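Local structure of cystalysin (Treponema denticola, 1C7O) at residues Ser37-Glu42 / Phe367-Leu372; Ile118-Tyr123 / Ile137-Leu142; Glu204-Leu209 / Glu323-Gln328; Lys238-Ala243 / Lys290-Cys295. The protein is an enzyme of the pyridoxal-phosphate-dependent class I and II aminotransferase family, a dimer that holds PPG in a pocket completed by both subunits. One frame throughout, in Å; residues are numbered along the deposited sequence.

How the interactions relate
The four contacts form a hierarchy of closures around PPG, which all of them touch. From the N terminus, Ser37-Glu42 opens interaction 1, the widest closure, which waits for strand 367-371. Interaction 2 comes next and closes first, joining the chain after strand 115-118 to strand 136-139 at the edge of the seven-stranded sheet. Interaction 3 then starts at Glu204-Leu209, and within its span interaction 4 joins helix 237-240 to helix 289-313. Interaction 3 closes beside strand 327-331, before interaction 1 closes on the neighbouring strand. Interactions 2 and 3 follow in series, and no two closures cross. Interactions 1, 3 and 4 touch one another, whereas interaction 2 stands apart.

Interaction 1: residues Ser37-Glu42 / Phe367-Leu372; sequences SVADME and FERINL. With PPG ((2E,3E)-4-(2-aminoethoxy)-2-[({3-hydroxy-2-methyl-5-[(phosphonooxy)methyl]pyridin-4-yl}methyl)imino]but-3-enoic acid), chain I.
The guanidinium of Arg369 meets Ser37 O and the carboxylate of PPG edge-on, both near its plane. Its NH2 donates to Ser37 O (3.1 Å) from above that carbonyl's plane, although the oxygen sits within the plane of the guanidinium. The same NH2 gives a nearly straight bond of 2.8 Å to PPG O2B, while NH1 binds PPG O3B at 2.7 Å, making a two-pronged grip. Ala39 N, at the centre of an inverse gamma turn, adds a third bond, 2.8 Å to PPG O2B. The Arg369 chain starts extended and bends at chi3 (68°), which carries the guanidinium over to the ligand; a water accepting from NE at 2.9 Å helps to steady it, and NH1 is also bonded to Asn175.

Two residues on, Asn371 bridges the loop. Its ND2 donates to Val38 O at 2.9 Å and weakly to Asp40 O, while OD1 accepts from the backbone N of Ala373. Asp40 N reaches Val38 O from the opposite face to ND2. Tyr64 of the second subunit packs on Val38 and Asp40. Buried as it is, the positive guanidinium probably offsets the carboxylate's charge, consistent with the arginine that anchors a carboxylate in this family.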
# COMPACT_ATOMS: atom_id res chain seq x y z
N SER A 37 22.11 4.93 7.72
CA SER A 37 21.02 4.82 8.69
C SER A 37 19.93 3.82 8.29
O SER A 37 20.07 2.62 8.51
CB SER A 37 20.40 6.20 8.90
OG SER A 37 19.97 6.76 7.67
N VAL A 38 18.86 4.33 7.69
CA VAL A 38 17.72 3.53 7.24
C VAL A 38 18.08 2.14 6.71
O VAL A 38 19.05 1.97 5.99
CB VAL A 38 16.94 4.29 6.15
CG1 VAL A 38 15.76 3.44 5.66
CG2 VAL A 38 16.44 5.62 6.71
N ALA A 39 17.26 1.15 7.06
CA ALA A 39 17.51 -0.22 6.63
C ALA A 39 17.10 -0.64 5.21
O ALA A 39 16.20 -1.47 5.04
CB ALA A 39 16.91 -1.20 7.63
N ASP A 40 17.74 -0.06 4.20
CA ASP A 40 17.52 -0.48 2.81
C ASP A 40 18.96 -0.54 2.29
O ASP A 40 19.85 0.07 2.88
CB ASP A 40 16.60 0.48 2.00
CG ASP A 40 17.21 1.85 1.73
OD1 ASP A 40 16.50 2.68 1.10
OD2 ASP A 40 18.37 2.11 2.12
N MET A 41 19.20 -1.30 1.22
CA MET A 41 20.57 -1.47 0.73
C MET A 41 21.14 -0.43 -0.23
O MET A 41 20.41 0.20 -1.01
CB MET A 41 20.71 -2.84 0.08
CG MET A 41 20.35 -4.01 0.97
SD MET A 41 20.79 -5.55 0.17
CE MET A 41 20.16 -6.75 1.36
N GLU A 42 22.46 -0.27 -0.17
CA GLU A 42 23.16 0.66 -1.04
C GLU A 42 23.82 -0.17 -2.14
O GLU A 42 24.91 0.14 -2.62
CB GLU A 42 24.22 1.46 -0.27
CG GLU A 42 23.65 2.61 0.60
CD GLU A 42 22.68 3.52 -0.16
OE1 GLU A 42 23.04 4.05 -1.23
OE2 GLU A 42 21.55 3.70 0.33
N PHE A 367 24.59 4.27 21.95
CA PHE A 367 24.89 3.37 20.84
C PHE A 367 24.56 4.01 19.51
O PHE A 367 23.89 5.04 19.45
CB PHE A 367 24.09 2.06 20.96
CG PHE A 367 24.40 1.26 22.19
CD1 PHE A 367 23.90 1.64 23.43
CD2 PHE A 367 25.22 0.13 22.12
CE1 PHE A 367 24.21 0.92 24.58
CE2 PHE A 367 25.54 -0.60 23.26
CZ PHE A 367 25.03 -0.20 24.49
N GLU A 368 25.04 3.37 18.44
CA GLU A 368 24.80 3.82 17.07
C GLU A 368 24.58 2.57 16.22
O GLU A 368 25.24 1.55 16.44
CB GLU A 368 26.02 4.57 16.53
CG GLU A 368 26.43 5.81 17.30
CD GLU A 368 25.45 6.95 17.15
OE1 GLU A 368 25.73 8.05 17.68
OE2 GLU A 368 24.39 6.76 16.50
N ARG A 369 23.64 2.63 15.28
CA ARG A 369 23.39 1.49 14.41
C ARG A 369 23.91 1.81 13.01
O ARG A 369 23.46 2.75 12.37
CB ARG A 369 21.89 1.18 14.34
CG ARG A 369 21.59 -0.26 13.92
CD ARG A 369 20.15 -0.43 13.54
NE ARG A 369 19.86 0.29 12.31
CZ ARG A 369 18.65 0.39 11.78
NH1 ARG A 369 17.62 -0.18 12.38
NH2 ARG A 369 18.47 1.07 10.65
N ILE A 370 24.87 1.02 12.54
CA ILE A 370 25.45 1.23 11.23
C ILE A 370 24.93 0.23 10.20
O ILE A 370 24.86 -0.98 10.47
CB ILE A 370 26.98 1.12 11.30
CG1 ILE A 370 27.61 1.50 9.96
CG2 ILE A 370 27.38 -0.31 11.68
CD1 ILE A 370 29.13 1.51 9.98
N ASN A 371 24.55 0.73 9.03
CA ASN A 371 24.04 -0.11 7.95
C ASN A 371 25.23 -0.67 7.17
O ASN A 371 25.93 0.08 6.50
CB ASN A 371 23.15 0.69 7.01
CG ASN A 371 22.48 -0.19 5.98
OD1 ASN A 371 23.08 -1.14 5.47
ND2 ASN A 371 21.22 0.12 5.67
N LEU A 372 25.42 -1.98 7.26
CA LEU A 372 26.54 -2.66 6.59
C LEU A 372 26.28 -3.04 5.14
O LEU A 372 27.19 -3.54 4.46
CB LEU A 372 26.92 -3.92 7.39
CG LEU A 372 27.23 -3.72 8.88
CD1 LEU A 372 27.20 -5.04 9.61
CD2 LEU A 372 28.57 -3.06 9.03
N1 PPG I . 10.27 -4.68 11.11
C2 PPG I . 11.59 -4.60 11.52
C2A PPG I . 11.94 -5.40 12.73
C3 PPG I . 12.50 -3.77 10.71
O3 PPG I . 13.78 -3.74 11.22
C4 PPG I . 12.03 -3.11 9.57
C4A PPG I . 12.97 -2.12 8.87
C5 PPG I . 10.56 -3.28 9.22
C6 PPG I . 9.75 -4.07 10.02
C5A PPG I . 9.91 -2.51 8.00
OP4 PPG I . 9.03 -3.36 7.24
P PPG I . 8.08 -2.73 6.10
OP1 PPG I . 7.11 -1.87 6.82
OP2 PPG I . 7.42 -3.92 5.38
OP3 PPG I . 8.97 -2.01 5.16
N4A PPG I . 12.93 -0.82 9.51
CAI PPG I . 13.87 0.22 9.04
CBC PPG I . 15.08 0.51 9.86
O2B PPG I . 15.99 1.51 9.50
O3B PPG I . 15.31 -0.19 10.94
CBI PPG I . 13.65 0.87 7.78
CGI PPG I . 13.19 2.21 7.72
OET PPG I . 11.87 2.61 8.20
CEI PPG I . 11.67 4.02 7.71
CFI PPG I . 11.62 4.04 6.17
NI PPG I . 11.50 5.36 5.64
O HOH W 1 21.44 2.19 10.71

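Interaction 2: residues Ile118-Tyr123 / Ile137-Leu142; sequences IITPVY and IIECEL. With PPG ((2E,3E)-4-(2-aminoethoxy)-2-[({3-hydroxy-2-methyl-5-[(phosphonooxy)methyl]pyridin-4-yl}methyl)imino]but-3-enoic acid), chain I.
Thr120 and Glu141 meet at about a right angle, the hydroxyl OG1 donating to Glu141 OE2 (2.6 Å) almost end-on to the C-O bond. Both torsions serve this meeting: OG1 stands between the backbone N and the carbonyl carbon of Thr120 (chi1 61°), and the Glu141 chain folds back at chi2 (75°). Alongside, the methyl CG2 of Thr120 lies near CG of Glu139, the two chains passing at a slant.

On the buried side the contact is apolar. Ile119 lays its CG2 branch across Leu142, 3.4 Å from CG, again near a right angle, and CD of Pro121, which follows a cis peptide bond, touches Leu142 CD1. Farther back, Ile118 CD1 packs on Ile137 CG2 at 3.6 Å.

Backbone bonds set this register. Ile118 N donates to Ile138 O, Cys140 N to Ile118 O and Leu142 N to Thr120 O (2.7 Å), a parallel pairing that completes a beta-alpha-beta unit through helix 125-131 at the sheet edge. Past the cis-proline the chain delivers Tyr123 to the cofactor-like ring of PPG, whose C3 sits 3.7 Å above the centre of the tyrosine ring.

Because Glu141 OE2 also lies close to the acceptor Thr120 O, the threonine proton probably relieves the repulsion between carboxylate and carbonyl and holds the bent side chain in place.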
# COMPACT_ATOMS: atom_id res chain seq x y z
N ILE A 118 6.87 -5.82 24.59
CA ILE A 118 7.93 -5.72 23.58
C ILE A 118 9.26 -5.76 24.32
O ILE A 118 9.42 -5.15 25.37
CB ILE A 118 7.88 -4.41 22.76
CG1 ILE A 118 7.91 -3.19 23.69
CG2 ILE A 118 6.65 -4.41 21.84
CD1 ILE A 118 8.06 -1.87 22.96
N ILE A 119 10.22 -6.49 23.76
CA ILE A 119 11.53 -6.59 24.37
C ILE A 119 12.43 -5.46 23.84
O ILE A 119 12.86 -5.48 22.69
CB ILE A 119 12.13 -7.98 24.08
CG1 ILE A 119 11.23 -9.04 24.73
CG2 ILE A 119 13.55 -8.07 24.62
CD1 ILE A 119 11.57 -10.47 24.36
N THR A 120 12.68 -4.47 24.70
CA THR A 120 13.48 -3.30 24.36
C THR A 120 14.93 -3.45 24.81
O THR A 120 15.22 -4.21 25.73
CB THR A 120 12.90 -2.04 25.04
OG1 THR A 120 12.93 -2.20 26.46
CG2 THR A 120 11.46 -1.82 24.62
N PRO A 121 15.86 -2.71 24.18
CA PRO A 121 15.68 -1.76 23.08
C PRO A 121 15.35 -2.47 21.77
O PRO A 121 15.84 -3.58 21.54
CB PRO A 121 17.02 -1.04 23.03
CG PRO A 121 17.97 -2.12 23.41
CD PRO A 121 17.28 -2.77 24.58
N VAL A 122 14.55 -1.84 20.91
CA VAL A 122 14.14 -2.45 19.65
C VAL A 122 13.61 -1.43 18.64
O VAL A 122 13.42 -0.27 18.96
CB VAL A 122 13.04 -3.52 19.92
CG1 VAL A 122 11.80 -2.84 20.46
CG2 VAL A 122 12.73 -4.32 18.66
N TYR A 123 13.37 -1.91 17.41
CA TYR A 123 12.83 -1.12 16.29
C TYR A 123 11.70 -0.20 16.77
O TYR A 123 10.66 -0.66 17.24
CB TYR A 123 12.33 -2.10 15.23
CG TYR A 123 11.77 -1.47 13.97
CD1 TYR A 123 12.48 -0.49 13.29
CD2 TYR A 123 10.56 -1.90 13.44
CE1 TYR A 123 11.99 0.05 12.10
CE2 TYR A 123 10.06 -1.37 12.25
CZ TYR A 123 10.78 -0.40 11.58
OH TYR A 123 10.31 0.10 10.39
N ILE A 137 2.46 0.25 26.53
CA ILE A 137 3.73 -0.38 26.21
C ILE A 137 4.30 -1.05 27.46
O ILE A 137 4.59 -0.39 28.46
CB ILE A 137 4.76 0.64 25.68
CG1 ILE A 137 4.23 1.31 24.40
CG2 ILE A 137 6.08 -0.06 25.37
CD1 ILE A 137 5.13 2.39 23.87
N ILE A 138 4.44 -2.37 27.38
CA ILE A 138 4.99 -3.13 28.48
C ILE A 138 6.39 -3.58 28.08
O ILE A 138 6.56 -4.57 27.36
CB ILE A 138 4.11 -4.35 28.78
CG1 ILE A 138 2.64 -3.92 28.79
CG2 ILE A 138 4.52 -4.96 30.12
CD1 ILE A 138 2.34 -2.73 29.69
N GLU A 139 7.38 -2.84 28.56
CA GLU A 139 8.78 -3.10 28.25
C GLU A 139 9.46 -4.17 29.10
O GLU A 139 9.44 -4.11 30.33
CB GLU A 139 9.57 -1.81 28.37
CG GLU A 139 8.98 -0.66 27.57
CD GLU A 139 9.76 0.62 27.74
OE1 GLU A 139 11.00 0.54 27.89
OE2 GLU A 139 9.14 1.71 27.70
N CYS A 140 10.06 -5.14 28.42
CA CYS A 140 10.79 -6.20 29.09
C CYS A 140 12.24 -6.04 28.64
O CYS A 140 12.75 -6.81 27.83
CB CYS A 140 10.25 -7.56 28.68
SG CYS A 140 11.06 -8.94 29.52
N GLU A 141 12.89 -5.01 29.20
CA GLU A 141 14.28 -4.65 28.88
C GLU A 141 15.26 -5.81 28.79
O GLU A 141 15.28 -6.70 29.63
CB GLU A 141 14.80 -3.64 29.91
CG GLU A 141 16.16 -3.01 29.55
CD GLU A 141 16.07 -1.97 28.44
OE1 GLU A 141 17.12 -1.40 28.06
OE2 GLU A 141 14.95 -1.71 27.95
N LEU A 142 16.09 -5.77 27.75
CA LEU A 142 17.11 -6.79 27.52
C LEU A 142 18.25 -6.68 28.52
O LEU A 142 18.53 -5.60 29.04
CB LEU A 142 17.68 -6.65 26.11
CG LEU A 142 16.83 -7.23 24.99
CD1 LEU A 142 17.19 -6.57 23.67
CD2 LEU A 142 17.05 -8.73 24.95
N1 PPG I . 10.27 -4.68 11.11
C2 PPG I . 11.59 -4.60 11.52
C2A PPG I . 11.94 -5.40 12.73
C3 PPG I . 12.50 -3.77 10.71
O3 PPG I . 13.78 -3.74 11.22
C4 PPG I . 12.03 -3.11 9.57
C4A PPG I . 12.97 -2.12 8.87
C5 PPG I . 10.56 -3.28 9.22
C6 PPG I . 9.75 -4.07 10.02
C5A PPG I . 9.91 -2.51 8.00
OP4 PPG I . 9.03 -3.36 7.24
P PPG I . 8.08 -2.73 6.10
OP1 PPG I . 7.11 -1.87 6.82
OP2 PPG I . 7.42 -3.92 5.38
OP3 PPG I . 8.97 -2.01 5.16
N4A PPG I . 12.93 -0.82 9.51
CAI PPG I . 13.87 0.22 9.04
CBC PPG I . 15.08 0.51 9.86
O2B PPG I . 15.99 1.51 9.50
O3B PPG I . 15.31 -0.19 10.94
CBI PPG I . 13.65 0.87 7.78
CGI PPG I . 13.19 2.21 7.72
OET PPG I . 11.87 2.61 8.20
CEI PPG I . 11.67 4.02 7.71
CFI PPG I . 11.62 4.04 6.17
NI PPG I . 11.50 5.36 5.64

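Interaction 3: residues Glu204-Leu209 / Glu323-Gln328; sequences EIHFDL and EGTYLQ. With PPG ((2E,3E)-4-(2-aminoethoxy)-2-[({3-hydroxy-2-methyl-5-[(phosphonooxy)methyl]pyridin-4-yl}methyl)imino]but-3-enoic acid), chain I.
Thr325 N donates to Leu209 O over a modelled 2.5 Å, a length probably too short to be exact, joining a loop of two type I turns, Glu204 to Phe207 and His206 to Leu209, to the approach of strand 327-331. Next to this bond the methyl CG2 of Thr325 rests on a face of the His206 imidazole, a CH-pi contact 3.9 Å from the ring centroid and displaced toward the rim. Ile205 CG2 covers the other face, so the imidazole is clasped between two methyl groups and its tilt is limited.

OG1 of Thr325 points elsewhere: it accepts from Leu327 N at 3.3 Å and an angle of 166°, an ST turn that leads into the strand. Separately, Leu209 CD1 meets the Tyr326 ring obliquely, 3.7 Å from CD1; Leu209 also packs on Leu292 of helix 289-313.

Ile205 faces PPG as well, its CG2 branch lying 3.6 Å from PPG N1 over the pyridine face opposite Tyr123. A bond from the backbone N of Ile205 to the side-chain OD2 of Asp203 helps to fix this loop. Sandwiching the cofactor ring between an aromatic and an aliphatic side chain, with the aliphatic one carried on the loop after strand 199-203, is characteristic of the aminotransferase-type, fold type I pyridoxal-phosphate site.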
# COMPACT_ATOMS: atom_id res chain seq x y z
N GLU A 204 9.64 -11.43 11.74
CA GLU A 204 10.86 -12.08 11.28
C GLU A 204 11.29 -11.61 9.89
O GLU A 204 11.87 -12.37 9.12
CB GLU A 204 10.66 -13.60 11.29
CG GLU A 204 10.06 -14.11 12.60
CD GLU A 204 10.06 -15.63 12.73
OE1 GLU A 204 10.64 -16.32 11.86
OE2 GLU A 204 9.49 -16.14 13.72
N ILE A 205 11.02 -10.34 9.58
CA ILE A 205 11.35 -9.77 8.28
C ILE A 205 12.85 -9.85 7.95
O ILE A 205 13.25 -9.85 6.77
CB ILE A 205 10.87 -8.29 8.20
CG1 ILE A 205 11.02 -7.77 6.77
CG2 ILE A 205 11.65 -7.43 9.19
CD1 ILE A 205 10.33 -6.45 6.53
N HIS A 206 13.67 -9.96 8.98
CA HIS A 206 15.12 -10.05 8.81
C HIS A 206 15.65 -11.47 8.81
O HIS A 206 16.86 -11.66 8.72
CB HIS A 206 15.82 -9.28 9.93
CG HIS A 206 15.87 -7.81 9.71
ND1 HIS A 206 15.37 -6.90 10.62
CD2 HIS A 206 16.39 -7.08 8.70
CE1 HIS A 206 15.57 -5.68 10.17
NE2 HIS A 206 16.19 -5.76 9.00
N PHE A 207 14.75 -12.45 8.89
CA PHE A 207 15.18 -13.84 8.98
C PHE A 207 16.02 -14.43 7.84
O PHE A 207 16.49 -15.56 7.95
CB PHE A 207 13.98 -14.75 9.32
CG PHE A 207 13.06 -15.06 8.16
CD1 PHE A 207 11.94 -15.86 8.38
CD2 PHE A 207 13.32 -14.63 6.87
CE1 PHE A 207 11.10 -16.23 7.33
CE2 PHE A 207 12.48 -14.99 5.81
CZ PHE A 207 11.38 -15.79 6.04
N ASP A 208 16.21 -13.68 6.75
CA ASP A 208 17.02 -14.18 5.63
C ASP A 208 18.44 -13.62 5.66
O ASP A 208 19.32 -14.09 4.95
CB ASP A 208 16.38 -13.80 4.28
CG ASP A 208 15.16 -14.65 3.94
OD1 ASP A 208 15.26 -15.89 3.94
OD2 ASP A 208 14.09 -14.07 3.65
N LEU A 209 18.65 -12.61 6.50
CA LEU A 209 19.97 -11.97 6.62
C LEU A 209 20.67 -12.44 7.90
O LEU A 209 20.86 -11.68 8.85
CB LEU A 209 19.80 -10.46 6.62
CG LEU A 209 18.99 -9.98 5.41
CD1 LEU A 209 18.49 -8.57 5.63
CD2 LEU A 209 19.86 -10.06 4.15
N GLU A 323 24.86 -11.35 14.82
CA GLU A 323 24.51 -12.69 14.35
C GLU A 323 23.52 -12.65 13.17
O GLU A 323 23.49 -13.56 12.34
CB GLU A 323 23.91 -13.50 15.51
CG GLU A 323 24.71 -13.39 16.82
CD GLU A 323 24.03 -14.07 18.02
OE1 GLU A 323 22.79 -13.98 18.14
OE2 GLU A 323 24.75 -14.66 18.86
N GLY A 324 22.72 -11.59 13.12
CA GLY A 324 21.74 -11.44 12.06
C GLY A 324 21.52 -10.00 11.65
O GLY A 324 21.97 -9.09 12.34
N THR A 325 20.81 -9.80 10.54
CA THR A 325 20.54 -8.48 9.97
C THR A 325 21.86 -7.91 9.49
O THR A 325 22.89 -8.58 9.57
CB THR A 325 19.91 -7.46 11.00
OG1 THR A 325 20.91 -7.00 11.92
CG2 THR A 325 18.77 -8.11 11.76
N TYR A 326 21.83 -6.69 8.96
CA TYR A 326 23.06 -6.06 8.49
C TYR A 326 23.15 -4.72 9.17
O TYR A 326 23.75 -3.78 8.65
CB TYR A 326 23.06 -5.92 6.96
CG TYR A 326 21.86 -5.21 6.35
CD1 TYR A 326 21.05 -5.86 5.41
CD2 TYR A 326 21.57 -3.88 6.65
CE1 TYR A 326 19.98 -5.20 4.79
CE2 TYR A 326 20.51 -3.21 6.03
CZ TYR A 326 19.72 -3.88 5.10
OH TYR A 326 18.67 -3.23 4.49
N LEU A 327 22.55 -4.65 10.35
CA LEU A 327 22.54 -3.45 11.17
C LEU A 327 23.36 -3.73 12.44
O LEU A 327 22.88 -4.35 13.39
CB LEU A 327 21.10 -3.10 11.53
CG LEU A 327 20.12 -3.03 10.34
CD1 LEU A 327 18.68 -2.90 10.83
CD2 LEU A 327 20.49 -1.85 9.44
N GLN A 328 24.61 -3.27 12.44
CA GLN A 328 25.53 -3.48 13.55
C GLN A 328 25.36 -2.45 14.67
O GLN A 328 25.29 -1.25 14.41
CB GLN A 328 26.97 -3.46 13.02
CG GLN A 328 28.04 -3.59 14.08
CD GLN A 328 29.37 -4.00 13.50
OE1 GLN A 328 29.74 -3.58 12.40
NE2 GLN A 328 30.11 -4.83 14.23
N1 PPG I . 10.27 -4.68 11.11
C2 PPG I . 11.59 -4.60 11.52
C2A PPG I . 11.94 -5.40 12.73
C3 PPG I . 12.50 -3.77 10.71
O3 PPG I . 13.78 -3.74 11.22
C4 PPG I . 12.03 -3.11 9.57
C4A PPG I . 12.97 -2.12 8.87
C5 PPG I . 10.56 -3.28 9.22
C6 PPG I . 9.75 -4.07 10.02
C5A PPG I . 9.91 -2.51 8.00
OP4 PPG I . 9.03 -3.36 7.24
P PPG I . 8.08 -2.73 6.10
OP1 PPG I . 7.11 -1.87 6.82
OP2 PPG I . 7.42 -3.92 5.38
OP3 PPG I . 8.97 -2.01 5.16
N4A PPG I . 12.93 -0.82 9.51
CAI PPG I . 13.87 0.22 9.04
CBC PPG I . 15.08 0.51 9.86
O2B PPG I . 15.99 1.51 9.50
O3B PPG I . 15.31 -0.19 10.94
CBI PPG I . 13.65 0.87 7.78
CGI PPG I . 13.19 2.21 7.72
OET PPG I . 11.87 2.61 8.20
CEI PPG I . 11.67 4.02 7.71
CFI PPG I . 11.62 4.04 6.17
NI PPG I . 11.50 5.36 5.64

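Interaction 4: residues Lys238-Ala243 / Lys290-Cys295; sequences KTFNIA and KWLDGC. With PPG ((2E,3E)-4-(2-aminoethoxy)-2-[({3-hydroxy-2-methyl-5-[(phosphonooxy)methyl]pyridin-4-yl}methyl)imino]but-3-enoic acid), chain I.
Thr239 and Phe240, at the end of a short, weakly bonded helix closed by a Schellman motif at Asn241, pack against Trp291 and Leu292 of helix 289-313. The tightest meeting is between methyls: Thr239 CG2 lies 3.3 Å from Leu292 CD2, the two chains passing obliquely. Trp291 brings the edge of its six-membered ring to the backbone, with CZ3 3.6 Å from Thr239 O and that oxygen in the indole plane. Phe240 slides past Trp291 in the opposite direction, its CD2 4.1 Å from Trp291 CE3, and its CE2 reaches Leu292 CB at about a right angle. Thr239 CG2 also covers one face of the Phe240 ring.

A second shell surrounds these groups. Thr239 stands with its methyl anti to the backbone N, which leaves OG1 directed to Asp208 OD2, and this bond helps to position the methyl; Trp291 is likewise steadied by Tyr3, which meets it edge-to-face. Asn241 OD1 accepts from Met41 N, and Val61 of the second subunit packs on Asn241. On the far side of the short helix, Lys238 touches Ile205 and His206 and extends to the ligand, consistent with the cofactor-binding lysine of relatives: its NZ stops 2.9 Å from PPG C4A.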
# COMPACT_ATOMS: atom_id res chain seq x y z
N LYS A 238 13.59 -6.79 2.90
CA LYS A 238 14.95 -6.64 3.39
C LYS A 238 15.92 -7.58 2.70
O LYS A 238 17.04 -7.19 2.35
CB LYS A 238 15.01 -6.86 4.91
CG LYS A 238 14.44 -5.73 5.75
CD LYS A 238 14.21 -4.46 4.90
CE LYS A 238 13.72 -3.30 5.73
NZ LYS A 238 12.49 -3.70 6.44
N THR A 239 15.48 -8.82 2.49
CA THR A 239 16.30 -9.85 1.85
C THR A 239 16.87 -9.41 0.51
O THR A 239 18.08 -9.48 0.29
CB THR A 239 15.49 -11.14 1.58
OG1 THR A 239 14.87 -11.59 2.79
CG2 THR A 239 16.40 -12.24 1.05
N PHE A 240 15.99 -8.94 -0.39
CA PHE A 240 16.44 -8.55 -1.73
C PHE A 240 16.43 -7.05 -2.06
O PHE A 240 16.49 -6.68 -3.24
CB PHE A 240 15.63 -9.32 -2.77
CG PHE A 240 15.66 -10.82 -2.57
CD1 PHE A 240 14.64 -11.46 -1.87
CD2 PHE A 240 16.72 -11.58 -3.04
CE1 PHE A 240 14.68 -12.83 -1.65
CE2 PHE A 240 16.78 -12.96 -2.82
CZ PHE A 240 15.75 -13.59 -2.12
N ASN A 241 16.39 -6.21 -1.03
CA ASN A 241 16.40 -4.76 -1.19
C ASN A 241 15.23 -4.23 -2.01
O ASN A 241 15.43 -3.44 -2.94
CB ASN A 241 17.74 -4.30 -1.82
CG ASN A 241 17.97 -2.80 -1.68
OD1 ASN A 241 17.49 -2.17 -0.74
ND2 ASN A 241 18.74 -2.22 -2.60
N ILE A 242 14.02 -4.65 -1.67
CA ILE A 242 12.83 -4.20 -2.38
C ILE A 242 11.75 -3.70 -1.44
O ILE A 242 10.58 -4.05 -1.58
CB ILE A 242 12.26 -5.30 -3.32
CG1 ILE A 242 11.79 -6.51 -2.51
CG2 ILE A 242 13.31 -5.72 -4.30
CD1 ILE A 242 11.23 -7.66 -3.39
N ALA A 243 12.14 -2.86 -0.49
CA ALA A 243 11.19 -2.29 0.44
C ALA A 243 10.31 -1.35 -0.38
O ALA A 243 9.27 -0.90 0.08
CB ALA A 243 11.91 -1.50 1.53
N LYS A 290 21.45 -17.11 -5.12
CA LYS A 290 22.91 -16.95 -5.19
C LYS A 290 23.29 -15.52 -4.81
O LYS A 290 24.28 -15.28 -4.11
CB LYS A 290 23.42 -17.22 -6.61
CG LYS A 290 23.28 -18.66 -7.09
CD LYS A 290 23.99 -19.62 -6.13
CE LYS A 290 23.89 -21.07 -6.60
NZ LYS A 290 24.49 -22.02 -5.60
N TRP A 291 22.48 -14.58 -5.28
CA TRP A 291 22.70 -13.17 -5.02
C TRP A 291 22.65 -12.91 -3.52
O TRP A 291 23.49 -12.19 -2.98
CB TRP A 291 21.62 -12.34 -5.73
CG TRP A 291 21.83 -10.88 -5.58
CD1 TRP A 291 22.56 -10.07 -6.39
CD2 TRP A 291 21.34 -10.05 -4.52
NE1 TRP A 291 22.55 -8.78 -5.91
CE2 TRP A 291 21.81 -8.74 -4.76
CE3 TRP A 291 20.54 -10.28 -3.39
CZ2 TRP A 291 21.52 -7.67 -3.92
CZ3 TRP A 291 20.25 -9.21 -2.54
CH2 TRP A 291 20.74 -7.92 -2.82
N LEU A 292 21.66 -13.49 -2.86
CA LEU A 292 21.50 -13.34 -1.42
C LEU A 292 22.72 -13.85 -0.66
O LEU A 292 23.20 -13.21 0.27
CB LEU A 292 20.25 -14.08 -0.95
CG LEU A 292 20.01 -14.13 0.57
CD1 LEU A 292 20.14 -12.74 1.16
CD2 LEU A 292 18.64 -14.71 0.86
N ASP A 293 23.23 -15.01 -1.08
CA ASP A 293 24.39 -15.59 -0.42
C ASP A 293 25.58 -14.66 -0.58
O ASP A 293 26.30 -14.40 0.38
CB ASP A 293 24.71 -16.96 -1.01
CG ASP A 293 23.51 -17.90 -1.03
OD1 ASP A 293 22.74 -17.94 -0.04
OD2 ASP A 293 23.32 -18.61 -2.05
N GLY A 294 25.78 -14.17 -1.79
CA GLY A 294 26.90 -13.28 -2.05
C GLY A 294 26.78 -12.02 -1.22
O GLY A 294 27.78 -11.51 -0.69
N CYS A 295 25.55 -11.54 -1.09
CA CYS A 295 25.26 -10.33 -0.34
C CYS A 295 25.58 -10.47 1.15
O CYS A 295 26.07 -9.53 1.79
CB CYS A 295 23.80 -9.95 -0.54
SG CYS A 295 23.31 -8.38 0.22
N1 PPG I . 10.27 -4.68 11.11
C2 PPG I . 11.59 -4.60 11.52
C2A PPG I . 11.94 -5.40 12.73
C3 PPG I . 12.50 -3.77 10.71
O3 PPG I . 13.78 -3.74 11.22
C4 PPG I . 12.03 -3.11 9.57
C4A PPG I . 12.97 -2.12 8.87
C5 PPG I . 10.56 -3.28 9.22
C6 PPG I . 9.75 -4.07 10.02
C5A PPG I . 9.91 -2.51 8.00
OP4 PPG I . 9.03 -3.36 7.24
P PPG I . 8.08 -2.73 6.10
OP1 PPG I . 7.11 -1.87 6.82
OP2 PPG I . 7.42 -3.92 5.38
OP3 PPG I . 8.97 -2.01 5.16
N4A PPG I . 12.93 -0.82 9.51
CAI PPG I . 13.87 0.22 9.04
CBC PPG I . 15.08 0.51 9.86
O2B PPG I . 15.99 1.51 9.50
O3B PPG I . 15.31 -0.19 10.94
CBI PPG I . 13.65 0.87 7.78
CGI PPG I . 13.19 2.21 7.72
OET PPG I . 11.87 2.61 8.20
CEI PPG I . 11.67 4.02 7.71
CFI PPG I . 11.62 4.04 6.17
NI PPG I . 11.50 5.36 5.64